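Local coordinates for protein cyanuric acid amidohydrolase (Azorhizobium caulinodans, PDB 4NQ3) that catalyses the hydrolytic opening of the s-triazine ring of cyanuric acid, giving carboxybiuret, which decarboxylates spontaneously to biuret in the breakdown of atrazine and melamine, at residues 162-167 against 230-235; 120-125 against 156-161; 126-131 against 195-200; 61-66 against 72-77; 132-137 against 234-239. All coordinates share one frame; numbering follows the deposited sequence.

Interaction 1 of 5, residues 162-167 against 230-235. With SO4 (sulfate ion), chain H.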
# COMPACT_ATOMS: atom_id res chain seq x y z
N ALA A 162 17.36 0.05 -8.95
CA ALA A 162 18.08 1.30 -9.17
C ALA A 162 19.59 1.03 -9.20
O ALA A 162 20.29 1.49 -10.11
CB ALA A 162 17.73 2.32 -8.09
N MSE A 163 20.08 0.25 -8.22
CA MSE A 163 21.51 -0.03 -8.10
C MSE A 163 22.05 -0.69 -9.37
O MSE A 163 23.11 -0.33 -9.88
CB MSE A 163 21.78 -0.90 -6.87
CG MSE A 163 23.24 -1.00 -6.45
SE MSE A 163 23.38 -1.62 -4.61
CE MSE A 163 25.13 -0.94 -4.07
N ARG A 164 21.29 -1.63 -9.91
CA ARG A 164 21.71 -2.39 -11.07
C ARG A 164 21.77 -1.52 -12.34
O ARG A 164 22.65 -1.68 -13.19
CB ARG A 164 20.77 -3.57 -11.27
CG ARG A 164 20.92 -4.63 -10.23
CD ARG A 164 20.03 -5.80 -10.48
NE ARG A 164 19.90 -6.59 -9.26
CZ ARG A 164 19.17 -7.70 -9.13
NH1 ARG A 164 18.46 -8.19 -10.15
NH2 ARG A 164 19.12 -8.30 -7.96
N VAL A 165 20.82 -0.60 -12.47
CA VAL A 165 20.81 0.32 -13.59
C VAL A 165 22.04 1.22 -13.55
O VAL A 165 22.67 1.48 -14.57
CB VAL A 165 19.54 1.18 -13.60
CG1 VAL A 165 19.75 2.40 -14.49
CG2 VAL A 165 18.34 0.34 -14.04
N LYS A 166 22.35 1.74 -12.36
CA LYS A 166 23.50 2.61 -12.23
C LYS A 166 24.80 1.82 -12.41
O LYS A 166 25.79 2.37 -12.90
CB LYS A 166 23.48 3.35 -10.88
CG LYS A 166 22.40 4.43 -10.77
CD LYS A 166 22.57 5.51 -11.85
CE LYS A 166 21.29 6.35 -12.08
NZ LYS A 166 21.44 7.52 -13.02
N GLU A 167 24.79 0.53 -12.08
CA GLU A 167 25.98 -0.30 -12.33
C GLU A 167 26.22 -0.40 -13.83
O GLU A 167 27.35 -0.25 -14.29
CB GLU A 167 25.86 -1.72 -11.76
CG GLU A 167 25.89 -1.80 -10.23
CD GLU A 167 25.78 -3.24 -9.69
OE1 GLU A 167 26.33 -4.16 -10.35
OE2 GLU A 167 25.13 -3.43 -8.62
N GLU A 230 15.75 -12.02 -6.91
CA GLU A 230 16.69 -12.94 -6.27
C GLU A 230 17.55 -13.80 -7.21
O GLU A 230 18.23 -14.70 -6.75
CB GLU A 230 15.94 -13.90 -5.34
CG GLU A 230 14.93 -14.84 -6.03
CD GLU A 230 13.59 -14.13 -6.27
OE1 GLU A 230 13.45 -13.00 -5.76
OE2 GLU A 230 12.67 -14.71 -6.91
N LEU A 231 17.49 -13.57 -8.52
CA LEU A 231 18.39 -14.33 -9.38
C LEU A 231 18.93 -13.45 -10.50
O LEU A 231 18.27 -12.49 -10.88
CB LEU A 231 17.67 -15.55 -9.96
CG LEU A 231 16.72 -15.39 -11.16
CD1 LEU A 231 16.39 -16.74 -11.71
CD2 LEU A 231 15.46 -14.71 -10.77
N LEU A 232 20.09 -13.77 -11.05
CA LEU A 232 20.62 -12.96 -12.14
C LEU A 232 20.43 -13.61 -13.51
O LEU A 232 20.57 -12.93 -14.53
CB LEU A 232 22.09 -12.64 -11.91
CG LEU A 232 22.30 -11.81 -10.65
CD1 LEU A 232 23.76 -11.50 -10.52
CD2 LEU A 232 21.44 -10.52 -10.68
N GLY A 233 20.13 -14.91 -13.51
CA GLY A 233 19.82 -15.66 -14.73
C GLY A 233 18.37 -16.13 -14.85
O GLY A 233 17.44 -15.43 -14.42
N HIS A 234 18.17 -17.29 -15.47
CA HIS A 234 16.83 -17.84 -15.66
C HIS A 234 16.71 -19.29 -15.19
O HIS A 234 17.68 -20.05 -15.24
CB HIS A 234 16.41 -17.79 -17.14
CG HIS A 234 16.54 -16.45 -17.78
ND1 HIS A 234 17.73 -15.96 -18.26
CD2 HIS A 234 15.62 -15.48 -18.02
CE1 HIS A 234 17.55 -14.75 -18.77
NE2 HIS A 234 16.27 -14.44 -18.64
N GLU A 235 15.51 -19.67 -14.72
CA GLU A 235 15.18 -21.09 -14.52
C GLU A 235 14.08 -21.44 -15.51
O GLU A 235 13.09 -20.73 -15.61
CB GLU A 235 14.72 -21.37 -13.11
CG GLU A 235 15.62 -20.72 -12.08
CD GLU A 235 16.65 -21.69 -11.51
OE1 GLU A 235 16.52 -22.05 -10.31
OE2 GLU A 235 17.60 -22.05 -12.25
S SO4 H . 20.48 -5.15 -5.61
O1 SO4 H . 20.81 -6.22 -4.67
O2 SO4 H . 20.09 -3.90 -4.94
O3 SO4 H . 19.36 -5.67 -6.39
O4 SO4 H . 21.61 -4.87 -6.51
O HOH W 1 16.80 -10.47 -10.62
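Arg-164 reaches from the first turn of helix 162-170 to Leu-231 and Leu-232 in the loop that joins strands 223-227 and 235-242, so that one long side chain ties a helix to an inter-strand connection of repeating unit B in this cyclic amide hydrolase. The apolar part is slight. CD2 of Leu-232 lies over one face of the guanidinium, displaced toward its rim, with Leu-232 CD2 3.8 Å from Arg-164 NH1. The arginine spans the gap because its chain runs extended from CG to NE, after a first torsion (chi1 -71°) that sets CG opposite the carbonyl carbon.

The polar part is richer. Two bonds to protein carbonyls grip the guanidinium: NH2 donates to the backbone O of Ile-229, and NH1 to that of Leu-159. These two bonds set the rotation of the flat group at the surface of the subunit. A sulfate, probably from the crystallisation liquor, adds two weak bonds to its O3, 3.1 Å from both Arg-164 NE and Arg-164 NH2, each strongly bent. Close behind the loop is the active site: Leu-231 packs on Lys-156, and Glu-230 forms a salt bridge with the substrate-binding Arg-52. The two segments share no direct hydrogen bond; a water near Leu-231 O, its approach there too short to be taken as a sure bond, accepts from Arg-164 NH1 at 2.9 Å.

Interaction 2 of 5, residues 120-125 against 156-161. With SO4 (sulfate ion), chain H.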
# COMPACT_ATOMS: atom_id res chain seq x y z
N GLU A 120 22.07 -5.19 -19.70
CA GLU A 120 21.72 -4.47 -20.92
C GLU A 120 21.08 -5.39 -21.95
O GLU A 120 20.73 -4.95 -23.05
CB GLU A 120 22.94 -3.77 -21.50
CG GLU A 120 24.08 -4.70 -21.84
CD GLU A 120 24.97 -5.01 -20.64
OE1 GLU A 120 26.18 -5.28 -20.85
OE2 GLU A 120 24.47 -4.96 -19.49
N ALA A 121 20.97 -6.67 -21.60
CA ALA A 121 20.26 -7.62 -22.45
C ALA A 121 18.80 -7.78 -22.02
O ALA A 121 17.96 -8.19 -22.81
CB ALA A 121 20.96 -8.95 -22.44
N LEU A 122 18.50 -7.44 -20.77
CA LEU A 122 17.15 -7.64 -20.22
C LEU A 122 16.16 -6.83 -21.04
O LEU A 122 16.41 -5.68 -21.38
CB LEU A 122 17.12 -7.24 -18.74
CG LEU A 122 15.79 -7.36 -17.98
CD1 LEU A 122 16.00 -7.89 -16.55
CD2 LEU A 122 15.06 -6.02 -17.95
N GLY A 123 15.04 -7.45 -21.41
CA GLY A 123 14.03 -6.77 -22.22
C GLY A 123 14.45 -6.57 -23.67
O GLY A 123 13.79 -5.87 -24.43
N ARG A 124 15.54 -7.22 -24.08
CA ARG A 124 16.03 -7.08 -25.45
C ARG A 124 16.34 -8.44 -26.07
O ARG A 124 16.22 -9.46 -25.40
CB ARG A 124 17.26 -6.17 -25.46
CG ARG A 124 16.94 -4.76 -24.99
CD ARG A 124 18.20 -3.95 -24.92
NE ARG A 124 17.96 -2.53 -24.69
CZ ARG A 124 18.84 -1.73 -24.08
NH1 ARG A 124 19.99 -2.21 -23.66
NH2 ARG A 124 18.58 -0.45 -23.90
N MSE A 125 16.73 -8.48 -27.34
CA MSE A 125 16.91 -9.78 -28.02
C MSE A 125 17.91 -10.71 -27.33
O MSE A 125 17.78 -11.93 -27.41
CB MSE A 125 17.34 -9.57 -29.47
CG MSE A 125 16.31 -8.84 -30.29
SE MSE A 125 14.69 -9.86 -30.46
CE MSE A 125 15.42 -11.50 -31.27
N LYS A 156 11.59 -18.40 -14.74
CA LYS A 156 11.89 -17.44 -13.70
C LYS A 156 12.95 -16.51 -14.26
O LYS A 156 14.00 -16.97 -14.70
CB LYS A 156 12.41 -18.14 -12.46
CG LYS A 156 12.58 -17.21 -11.28
CD LYS A 156 11.25 -16.88 -10.71
CE LYS A 156 11.25 -15.53 -10.04
NZ LYS A 156 9.86 -15.12 -9.64
N CYS A 157 12.66 -15.21 -14.30
CA CYS A 157 13.61 -14.28 -14.92
C CYS A 157 13.96 -13.14 -13.98
O CYS A 157 13.24 -12.86 -13.03
CB CYS A 157 13.03 -13.70 -16.20
SG CYS A 157 11.40 -12.94 -15.92
N PRO A 158 15.05 -12.43 -14.28
CA PRO A 158 15.56 -11.38 -13.39
C PRO A 158 14.81 -10.08 -13.55
O PRO A 158 13.79 -10.08 -14.25
CB PRO A 158 17.02 -11.24 -13.82
CG PRO A 158 17.03 -11.63 -15.23
CD PRO A 158 16.01 -12.72 -15.36
N LEU A 159 15.25 -9.03 -12.86
CA LEU A 159 14.68 -7.69 -13.01
C LEU A 159 15.76 -6.67 -12.72
O LEU A 159 16.87 -7.03 -12.36
CB LEU A 159 13.48 -7.50 -12.08
CG LEU A 159 13.71 -7.71 -10.57
CD1 LEU A 159 14.47 -6.54 -9.95
CD2 LEU A 159 12.42 -7.93 -9.85
N LEU A 160 15.42 -5.39 -12.83
CA LEU A 160 16.37 -4.33 -12.52
C LEU A 160 15.99 -3.52 -11.27
O LEU A 160 14.81 -3.19 -11.04
CB LEU A 160 16.49 -3.37 -13.71
CG LEU A 160 16.97 -3.99 -15.02
CD1 LEU A 160 17.08 -2.93 -16.09
CD2 LEU A 160 18.31 -4.67 -14.81
N THR A 161 16.99 -3.22 -10.46
CA THR A 161 16.82 -2.28 -9.37
C THR A 161 17.59 -1.01 -9.71
O THR A 161 18.40 -1.01 -10.64
CB THR A 161 17.35 -2.83 -8.05
OG1 THR A 161 18.76 -3.02 -8.18
CG2 THR A 161 16.66 -4.15 -7.70
S SO4 H . 20.48 -5.15 -5.61
O1 SO4 H . 20.81 -6.22 -4.67
O2 SO4 H . 20.09 -3.90 -4.94
O3 SO4 H . 19.36 -5.67 -6.39
O4 SO4 H . 21.61 -4.87 -6.51
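Leu-122, at the second position of a type II turn from Ala-121 to Arg-124, pushes its two methyls against the chain leaving strand 150-157. That strand brings in the catalytic Lys-156, whose NZ is hydrogen-bonded to the nucleophile Ser-226. Next comes Pro-158, whose ring atom CG lies 4.1 Å from Leu-122 CD1. At Leu-159 the backbone takes the contact: its CA is 3.8 Å from Leu-122 CD1, while its side chain points away from Leu-122 and packs on Ser-183 and Met-184. The side chains of Leu-160 and Leu-122 lie alongside each other, running opposite ways, with Leu-122 CD2 4.0 Å from Leu-160 CG. An alanine in place of Leu-122 would remove both methyl branches and would probably leave a gap against Pro-158 and Leu-160. Thr-161 then serves as N-cap of helix 162-170, and its OG1 also donates to a sulfate. The contact adjoins both the start of helix 125-141, whose Gln-127 touches Leu-122 and Pro-158, and helix 180-199, which packs on Cys-157 and Leu-159.

Interaction 3 of 5, residues 126-131 against 195-200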
# COMPACT_ATOMS: atom_id res chain seq x y z
N GLY A 126 18.90 -10.13 -26.66
CA GLY A 126 19.78 -10.91 -25.80
C GLY A 126 18.99 -11.86 -24.90
O GLY A 126 19.23 -13.07 -24.88
N GLN A 127 18.06 -11.31 -24.14
CA GLN A 127 17.26 -12.15 -23.25
C GLN A 127 16.43 -13.16 -24.02
O GLN A 127 16.35 -14.33 -23.64
CB GLN A 127 16.36 -11.29 -22.37
CG GLN A 127 15.56 -12.11 -21.40
CD GLN A 127 15.00 -11.25 -20.30
OE1 GLN A 127 14.84 -10.03 -20.47
NE2 GLN A 127 14.73 -11.87 -19.13
N VAL A 128 15.80 -12.70 -25.10
CA VAL A 128 14.95 -13.56 -25.90
C VAL A 128 15.70 -14.78 -26.38
O VAL A 128 15.21 -15.91 -26.26
CB VAL A 128 14.40 -12.85 -27.13
CG1 VAL A 128 13.62 -13.86 -27.94
CG2 VAL A 128 13.53 -11.66 -26.73
N ARG A 129 16.91 -14.57 -26.92
CA ARG A 129 17.67 -15.68 -27.47
C ARG A 129 18.15 -16.59 -26.37
O ARG A 129 18.19 -17.81 -26.54
CB ARG A 129 18.85 -15.18 -28.29
CG ARG A 129 18.46 -14.44 -29.57
CD ARG A 129 19.71 -14.10 -30.33
NE ARG A 129 19.61 -12.83 -31.05
CZ ARG A 129 18.90 -12.64 -32.16
NH1 ARG A 129 18.20 -13.65 -32.71
NH2 ARG A 129 18.88 -11.44 -32.72
N MSE A 130 18.48 -16.00 -25.22
CA MSE A 130 19.02 -16.79 -24.12
C MSE A 130 17.97 -17.78 -23.63
O MSE A 130 18.25 -18.97 -23.48
CB MSE A 130 19.48 -15.87 -22.97
CG MSE A 130 20.14 -16.63 -21.85
SE MSE A 130 20.92 -15.52 -20.48
CE MSE A 130 22.13 -14.50 -21.60
N VAL A 131 16.76 -17.29 -23.43
CA VAL A 131 15.68 -18.12 -22.93
C VAL A 131 15.28 -19.15 -23.98
O VAL A 131 15.09 -20.33 -23.67
CB VAL A 131 14.47 -17.24 -22.53
CG1 VAL A 131 13.25 -18.07 -22.28
CG2 VAL A 131 14.82 -16.39 -21.30
N ILE A 195 10.29 -18.09 -25.30
CA ILE A 195 9.51 -19.31 -25.31
C ILE A 195 8.77 -19.46 -26.64
O ILE A 195 8.75 -20.54 -27.26
CB ILE A 195 8.50 -19.35 -24.15
CG1 ILE A 195 9.23 -19.48 -22.82
CG2 ILE A 195 7.54 -20.52 -24.30
CD1 ILE A 195 8.37 -19.20 -21.64
N ALA A 196 8.19 -18.36 -27.10
CA ALA A 196 7.43 -18.40 -28.34
C ALA A 196 8.38 -18.80 -29.47
O ALA A 196 8.09 -19.70 -30.27
CB ALA A 196 6.77 -17.03 -28.62
N LEU A 197 9.53 -18.15 -29.50
CA LEU A 197 10.51 -18.40 -30.53
C LEU A 197 10.91 -19.87 -30.52
O LEU A 197 11.11 -20.47 -31.55
CB LEU A 197 11.73 -17.50 -30.34
CG LEU A 197 12.85 -17.79 -31.33
CD1 LEU A 197 12.30 -17.70 -32.72
CD2 LEU A 197 13.98 -16.80 -31.13
N ALA A 198 11.05 -20.43 -29.33
CA ALA A 198 11.53 -21.80 -29.20
C ALA A 198 10.46 -22.82 -29.60
O ALA A 198 10.78 -23.94 -30.00
CB ALA A 198 12.00 -22.05 -27.77
N LEU A 199 9.19 -22.44 -29.47
CA LEU A 199 8.10 -23.35 -29.79
C LEU A 199 7.57 -23.09 -31.20
O LEU A 199 6.69 -23.78 -31.70
CB LEU A 199 6.97 -23.21 -28.77
CG LEU A 199 7.26 -23.50 -27.28
CD1 LEU A 199 5.99 -23.35 -26.44
CD2 LEU A 199 7.86 -24.89 -27.07
N GLY A 200 8.12 -22.07 -31.86
CA GLY A 200 7.71 -21.79 -33.21
C GLY A 200 6.38 -21.08 -33.31
O GLY A 200 5.74 -21.08 -34.36
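Val-131 and Ile-195 bring helices 125-141 and 180-199 closest together here, their CA atoms 6.7 Å apart, in a helix-helix packing within repeating unit B. Leu-197, Val-131 and Ile-195 give up the most surface, and all are buried. Val-131 uses its CG1 branch, which meets the second helix at two levels: it is 4.2 Å from the backbone N of Ile-195 and 4.3 Å from that residue's CG1. The first torsion of the valine (chi1 169°) directs CG1 away from its own backbone N. Ile-195 itself sets off away from the first helix, so only the root of its side chain takes part; its remainder serves the sheet, packing on Val-153 and Val-155 of strand 150-157.

Leu-197 behaves differently, since its side chain starts out toward helix 125-141. There it also packs on Arg-136. No hydrogen bond crosses the interface, and its side-chain contacts are apolar. Polar links flank it: Gln-127 offers NE2 to Ser-187 and OE1 to the backbone N of Gly-123, while Arg-129, which points away from the second helix, forms a salt bridge with Glu-204. Gly-200 follows the end of helix 180-199 with positive phi, a conformation that favours glycine. One turn before Val-131 along the first helix, Val-128 CG1 meets Leu-197 CD2 at 4.4 Å.

Interaction 4 of 5, residues 61-66 against 72-77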
# COMPACT_ATOMS: atom_id res chain seq x y z
N MSE A 61 19.08 -24.64 1.37
CA MSE A 61 19.61 -25.27 2.58
C MSE A 61 19.12 -26.69 2.79
O MSE A 61 19.93 -27.59 3.03
CB MSE A 61 19.24 -24.47 3.82
CG MSE A 61 20.09 -23.24 4.01
SE MSE A 61 19.32 -22.20 5.45
CE MSE A 61 20.05 -23.30 6.90
N LEU A 62 17.82 -26.91 2.72
CA LEU A 62 17.30 -28.27 2.86
C LEU A 62 17.83 -29.22 1.76
O LEU A 62 18.25 -30.35 2.05
CB LEU A 62 15.77 -28.26 2.86
CG LEU A 62 15.05 -29.57 3.09
CD1 LEU A 62 13.68 -29.25 3.48
CD2 LEU A 62 14.99 -30.30 1.81
N LEU A 63 17.81 -28.76 0.51
CA LEU A 63 18.20 -29.62 -0.59
C LEU A 63 19.70 -29.86 -0.56
O LEU A 63 20.15 -30.96 -0.92
CB LEU A 63 17.77 -29.03 -1.93
CG LEU A 63 16.26 -28.90 -2.24
CD1 LEU A 63 16.02 -28.15 -3.56
CD2 LEU A 63 15.54 -30.22 -2.24
N ARG A 64 20.50 -28.87 -0.14
CA ARG A 64 21.95 -29.13 -0.08
C ARG A 64 22.21 -30.23 0.92
O ARG A 64 23.02 -31.11 0.67
CB ARG A 64 22.75 -27.89 0.26
CG ARG A 64 22.95 -27.03 -0.94
CD ARG A 64 24.02 -25.97 -0.77
NE ARG A 64 23.95 -24.99 -1.87
CZ ARG A 64 23.48 -23.75 -1.78
NH1 ARG A 64 23.47 -22.96 -2.87
NH2 ARG A 64 23.04 -23.27 -0.61
N GLY A 65 21.49 -30.21 2.03
CA GLY A 65 21.53 -31.31 2.98
C GLY A 65 21.37 -32.71 2.37
O GLY A 65 22.10 -33.61 2.73
N HIS A 66 20.48 -32.89 1.41
CA HIS A 66 20.26 -34.23 0.87
C HIS A 66 21.07 -34.53 -0.38
O HIS A 66 21.45 -35.66 -0.57
CB HIS A 66 18.79 -34.46 0.56
CG HIS A 66 17.91 -34.52 1.76
ND1 HIS A 66 17.10 -33.47 2.15
CD2 HIS A 66 17.72 -35.50 2.68
CE1 HIS A 66 16.45 -33.80 3.25
NE2 HIS A 66 16.81 -35.03 3.59
N ASP A 72 21.95 -27.62 -6.70
CA ASP A 72 21.99 -26.40 -7.49
C ASP A 72 21.33 -26.57 -8.85
O ASP A 72 21.01 -25.56 -9.50
CB ASP A 72 23.43 -25.94 -7.67
CG ASP A 72 24.04 -25.45 -6.36
OD1 ASP A 72 23.28 -24.91 -5.50
OD2 ASP A 72 25.26 -25.62 -6.20
N GLU A 73 21.11 -27.82 -9.25
CA GLU A 73 20.53 -28.13 -10.55
C GLU A 73 19.02 -28.17 -10.48
O GLU A 73 18.35 -28.30 -11.49
CB GLU A 73 21.08 -29.45 -11.07
CG GLU A 73 22.53 -29.34 -11.52
CD GLU A 73 23.30 -30.66 -11.37
OE1 GLU A 73 22.68 -31.75 -11.41
OE2 GLU A 73 24.54 -30.60 -11.15
N VAL A 74 18.46 -28.05 -9.28
CA VAL A 74 17.01 -28.01 -9.13
C VAL A 74 16.51 -26.62 -9.49
O VAL A 74 17.07 -25.62 -9.05
CB VAL A 74 16.55 -28.36 -7.69
CG1 VAL A 74 15.04 -28.25 -7.54
CG2 VAL A 74 17.03 -29.73 -7.32
N CYS A 75 15.46 -26.55 -10.31
CA CYS A 75 14.90 -25.25 -10.67
C CYS A 75 13.99 -24.76 -9.58
O CYS A 75 13.00 -25.44 -9.23
CB CYS A 75 14.14 -25.34 -11.98
SG CYS A 75 15.28 -25.36 -13.40
N LEU A 76 14.32 -23.60 -9.03
CA LEU A 76 13.50 -22.99 -7.99
C LEU A 76 12.80 -21.75 -8.57
O LEU A 76 13.42 -20.71 -8.80
CB LEU A 76 14.37 -22.63 -6.79
CG LEU A 76 15.01 -23.81 -6.04
CD1 LEU A 76 15.80 -23.36 -4.81
CD2 LEU A 76 13.96 -24.86 -5.60
N VAL A 77 11.50 -21.90 -8.84
CA VAL A 77 10.65 -20.80 -9.26
C VAL A 77 9.76 -20.32 -8.12
O VAL A 77 8.74 -20.94 -7.82
CB VAL A 77 9.73 -21.18 -10.46
CG1 VAL A 77 8.97 -19.98 -10.93
CG2 VAL A 77 10.52 -21.83 -11.57
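Leu-63 supplies the packed side of this contact and Arg-64 the solvent side, neighbours on helix 51-67 that face quite different surroundings. Leu-63 points at the segment 72-77 and sends its CD1 methyl between two residues. It meets Val-74 tip to tip, with Leu-63 CD1 4.1 Å from Val-74 CG1, and approaches Leu-76 more loosely, with Leu-63 CD1 4.4 Å from Leu-76 CD2. Val-74 presents CG1 because that branch lies opposite its backbone N (chi1 178°). Leu-63 and Val-74 are both buried, forming a small apolar patch under the end of the helix.

On the exposed side a single salt bridge closes the gap. Arg-64 starts off beside the contact, but its extended chain brings NH1 within 3.3 Å of Asp-72 OD1, a hydrogen bond with an N-H...O angle of 142°. The acceptor uses its syn lone pair, yet the guanidinium and carboxylate planes are turned 69° apart, and one N-H and one oxygen make the bond, not a flat two-bonded pair. Both Arg-64 and Asp-72 are exposed to solvent.

The contact joins the helix and the second strand of the beta-alpha-beta unit formed by strand 34-41, helix 51-67 and strand 75-80 in repeating unit A. Cys-75 and Val-77 hydrogen-bond through their backbones to strand 34-41, while Leu-76 packs on Val-56, Leu-59 and Gln-60 of the helix.

Interaction 5 of 5, residues 132-137 against 234-239. With SO4 (sulfate ion), chain F.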
# COMPACT_ATOMS: atom_id res chain seq x y z
N ALA A 132 15.22 -18.71 -25.24
CA ALA A 132 14.86 -19.61 -26.33
C ALA A 132 15.77 -20.83 -26.37
O ALA A 132 15.29 -21.96 -26.51
CB ALA A 132 14.93 -18.89 -27.64
N GLN A 133 17.07 -20.60 -26.24
CA GLN A 133 18.06 -21.67 -26.23
C GLN A 133 17.79 -22.59 -25.05
O GLN A 133 17.80 -23.81 -25.20
CB GLN A 133 19.49 -21.11 -26.19
CG GLN A 133 20.10 -20.88 -27.59
CD GLN A 133 21.23 -19.82 -27.62
OE1 GLN A 133 21.69 -19.32 -26.57
NE2 GLN A 133 21.66 -19.45 -28.83
N ALA A 134 17.60 -22.01 -23.86
CA ALA A 134 17.31 -22.81 -22.67
C ALA A 134 16.03 -23.65 -22.81
O ALA A 134 16.00 -24.84 -22.44
CB ALA A 134 17.19 -21.92 -21.47
N VAL A 135 14.98 -23.05 -23.38
CA VAL A 135 13.73 -23.78 -23.54
C VAL A 135 13.90 -24.97 -24.48
O VAL A 135 13.28 -26.02 -24.28
CB VAL A 135 12.61 -22.91 -24.09
CG1 VAL A 135 11.39 -23.74 -24.31
CG2 VAL A 135 12.32 -21.81 -23.11
N ARG A 136 14.76 -24.82 -25.49
CA ARG A 136 15.03 -25.95 -26.38
C ARG A 136 15.72 -27.07 -25.58
O ARG A 136 15.30 -28.24 -25.66
CB ARG A 136 15.86 -25.51 -27.58
CG ARG A 136 15.06 -24.76 -28.65
CD ARG A 136 15.99 -24.18 -29.71
NE ARG A 136 15.38 -23.14 -30.56
CZ ARG A 136 15.87 -21.91 -30.72
NH1 ARG A 136 16.99 -21.54 -30.10
NH2 ARG A 136 15.25 -21.03 -31.52
N ARG A 137 16.72 -26.72 -24.78
CA ARG A 137 17.40 -27.69 -23.91
C ARG A 137 16.44 -28.40 -22.98
O ARG A 137 16.46 -29.62 -22.90
CB ARG A 137 18.50 -27.01 -23.09
CG ARG A 137 19.82 -26.86 -23.84
CD ARG A 137 20.89 -26.25 -22.97
NE ARG A 137 20.86 -24.80 -23.06
CZ ARG A 137 20.86 -23.99 -22.01
NH1 ARG A 137 20.88 -24.50 -20.78
NH2 ARG A 137 20.83 -22.68 -22.20
N HIS A 234 18.17 -17.29 -15.47
CA HIS A 234 16.83 -17.84 -15.66
C HIS A 234 16.71 -19.29 -15.19
O HIS A 234 17.68 -20.05 -15.24
CB HIS A 234 16.41 -17.79 -17.14
CG HIS A 234 16.54 -16.45 -17.78
ND1 HIS A 234 17.73 -15.96 -18.26
CD2 HIS A 234 15.62 -15.48 -18.02
CE1 HIS A 234 17.55 -14.75 -18.77
NE2 HIS A 234 16.27 -14.44 -18.64
N GLU A 235 15.51 -19.67 -14.72
CA GLU A 235 15.18 -21.09 -14.52
C GLU A 235 14.08 -21.44 -15.51
O GLU A 235 13.09 -20.73 -15.61
CB GLU A 235 14.72 -21.37 -13.11
CG GLU A 235 15.62 -20.72 -12.08
CD GLU A 235 16.65 -21.69 -11.51
OE1 GLU A 235 16.52 -22.05 -10.31
OE2 GLU A 235 17.60 -22.05 -12.25
N ILE A 236 14.25 -22.53 -16.23
CA ILE A 236 13.25 -22.97 -17.19
C ILE A 236 12.70 -24.35 -16.82
O ILE A 236 13.46 -25.29 -16.53
CB ILE A 236 13.82 -23.02 -18.60
CG1 ILE A 236 14.03 -21.60 -19.13
CG2 ILE A 236 12.89 -23.77 -19.53
CD1 ILE A 236 15.26 -20.94 -18.61
N VAL A 237 11.38 -24.48 -16.84
CA VAL A 237 10.75 -25.77 -16.62
C VAL A 237 9.70 -25.98 -17.69
O VAL A 237 8.75 -25.20 -17.77
CB VAL A 237 10.09 -25.85 -15.24
CG1 VAL A 237 9.44 -27.19 -15.06
CG2 VAL A 237 11.12 -25.63 -14.17
N VAL A 238 9.87 -27.03 -18.50
CA VAL A 238 8.93 -27.38 -19.56
C VAL A 238 8.02 -28.53 -19.13
O VAL A 238 8.51 -29.59 -18.75
CB VAL A 238 9.66 -27.78 -20.86
CG1 VAL A 238 8.72 -28.37 -21.86
CG2 VAL A 238 10.40 -26.61 -21.45
N LEU A 239 6.71 -28.35 -19.23
CA LEU A 239 5.74 -29.40 -18.93
C LEU A 239 4.98 -29.80 -20.18
O LEU A 239 4.49 -28.95 -20.93
CB LEU A 239 4.75 -28.94 -17.86
CG LEU A 239 5.35 -28.38 -16.59
CD1 LEU A 239 4.25 -27.80 -15.74
CD2 LEU A 239 6.07 -29.48 -15.86
S SO4 F . 21.16 -26.71 -18.60
O1 SO4 F . 21.12 -27.04 -20.03
O2 SO4 F . 22.53 -26.64 -18.11
O3 SO4 F . 20.55 -25.39 -18.42
O4 SO4 F . 20.42 -27.73 -17.86
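Helix 132-137 passes over strand 235-239 at 45°, their axes 8.2 Å apart at closest, with the CA atoms of Val-135 and Ile-236 the nearest pair. Ile-236 occupies the middle of the contact and divides its two branches. Its CD1 abuts the methyl of Ala-134, with Ile-236 CD1 3.6 Å from Ala-134 CB, while its CG2 meets Val-135 CG2 at 4.1 Å. The branches part because chi1 of Ile-236 (-72°) leaves CG1 beside the backbone N and CG2 opposite it. This is helix-on-sheet packing: helix 125-141 covers one face of the four-stranded mixed sheet of repeating unit B, in which strand 235-242 lies between strands 106-113 and 150-157. A serine in place of Ile-236 would probably leave Ala-134 and Val-135 without their hydrocarbon partner in a buried layer. Two residues on, Val-238 turns CG2 to Val-135 CG1, 4.2 Å away, the two side chains crossing at about a right angle. At the exposed edge Arg-137 NH1 donates to the backbone O of His-113 and to a sulfate.

How the interactions relate
Four of the five contacts build repeating unit B, whereas interaction 4 belongs to unit A. Interactions 3 and 5 share helix 125-141, which meets another helix in one and the sheet in the other, their centres 9 Å apart. Interactions 1 and 2, with centres 7 Å apart, share a sulfate and touch where Gly-233 O packs on Pro-158 CD. Their strands pair where Lys-156 N meets Glu-235 O at 2.9 Å, placing the catalytic lysine beside interaction 5. Glu-235 OE1 also reaches Leu-76 N (3.0 Å), linking the two units. His-234 and Gln-127 connect interactions 1 and 3. The bound barbituric acid lies about 7 Å from the side chain of Leu-159.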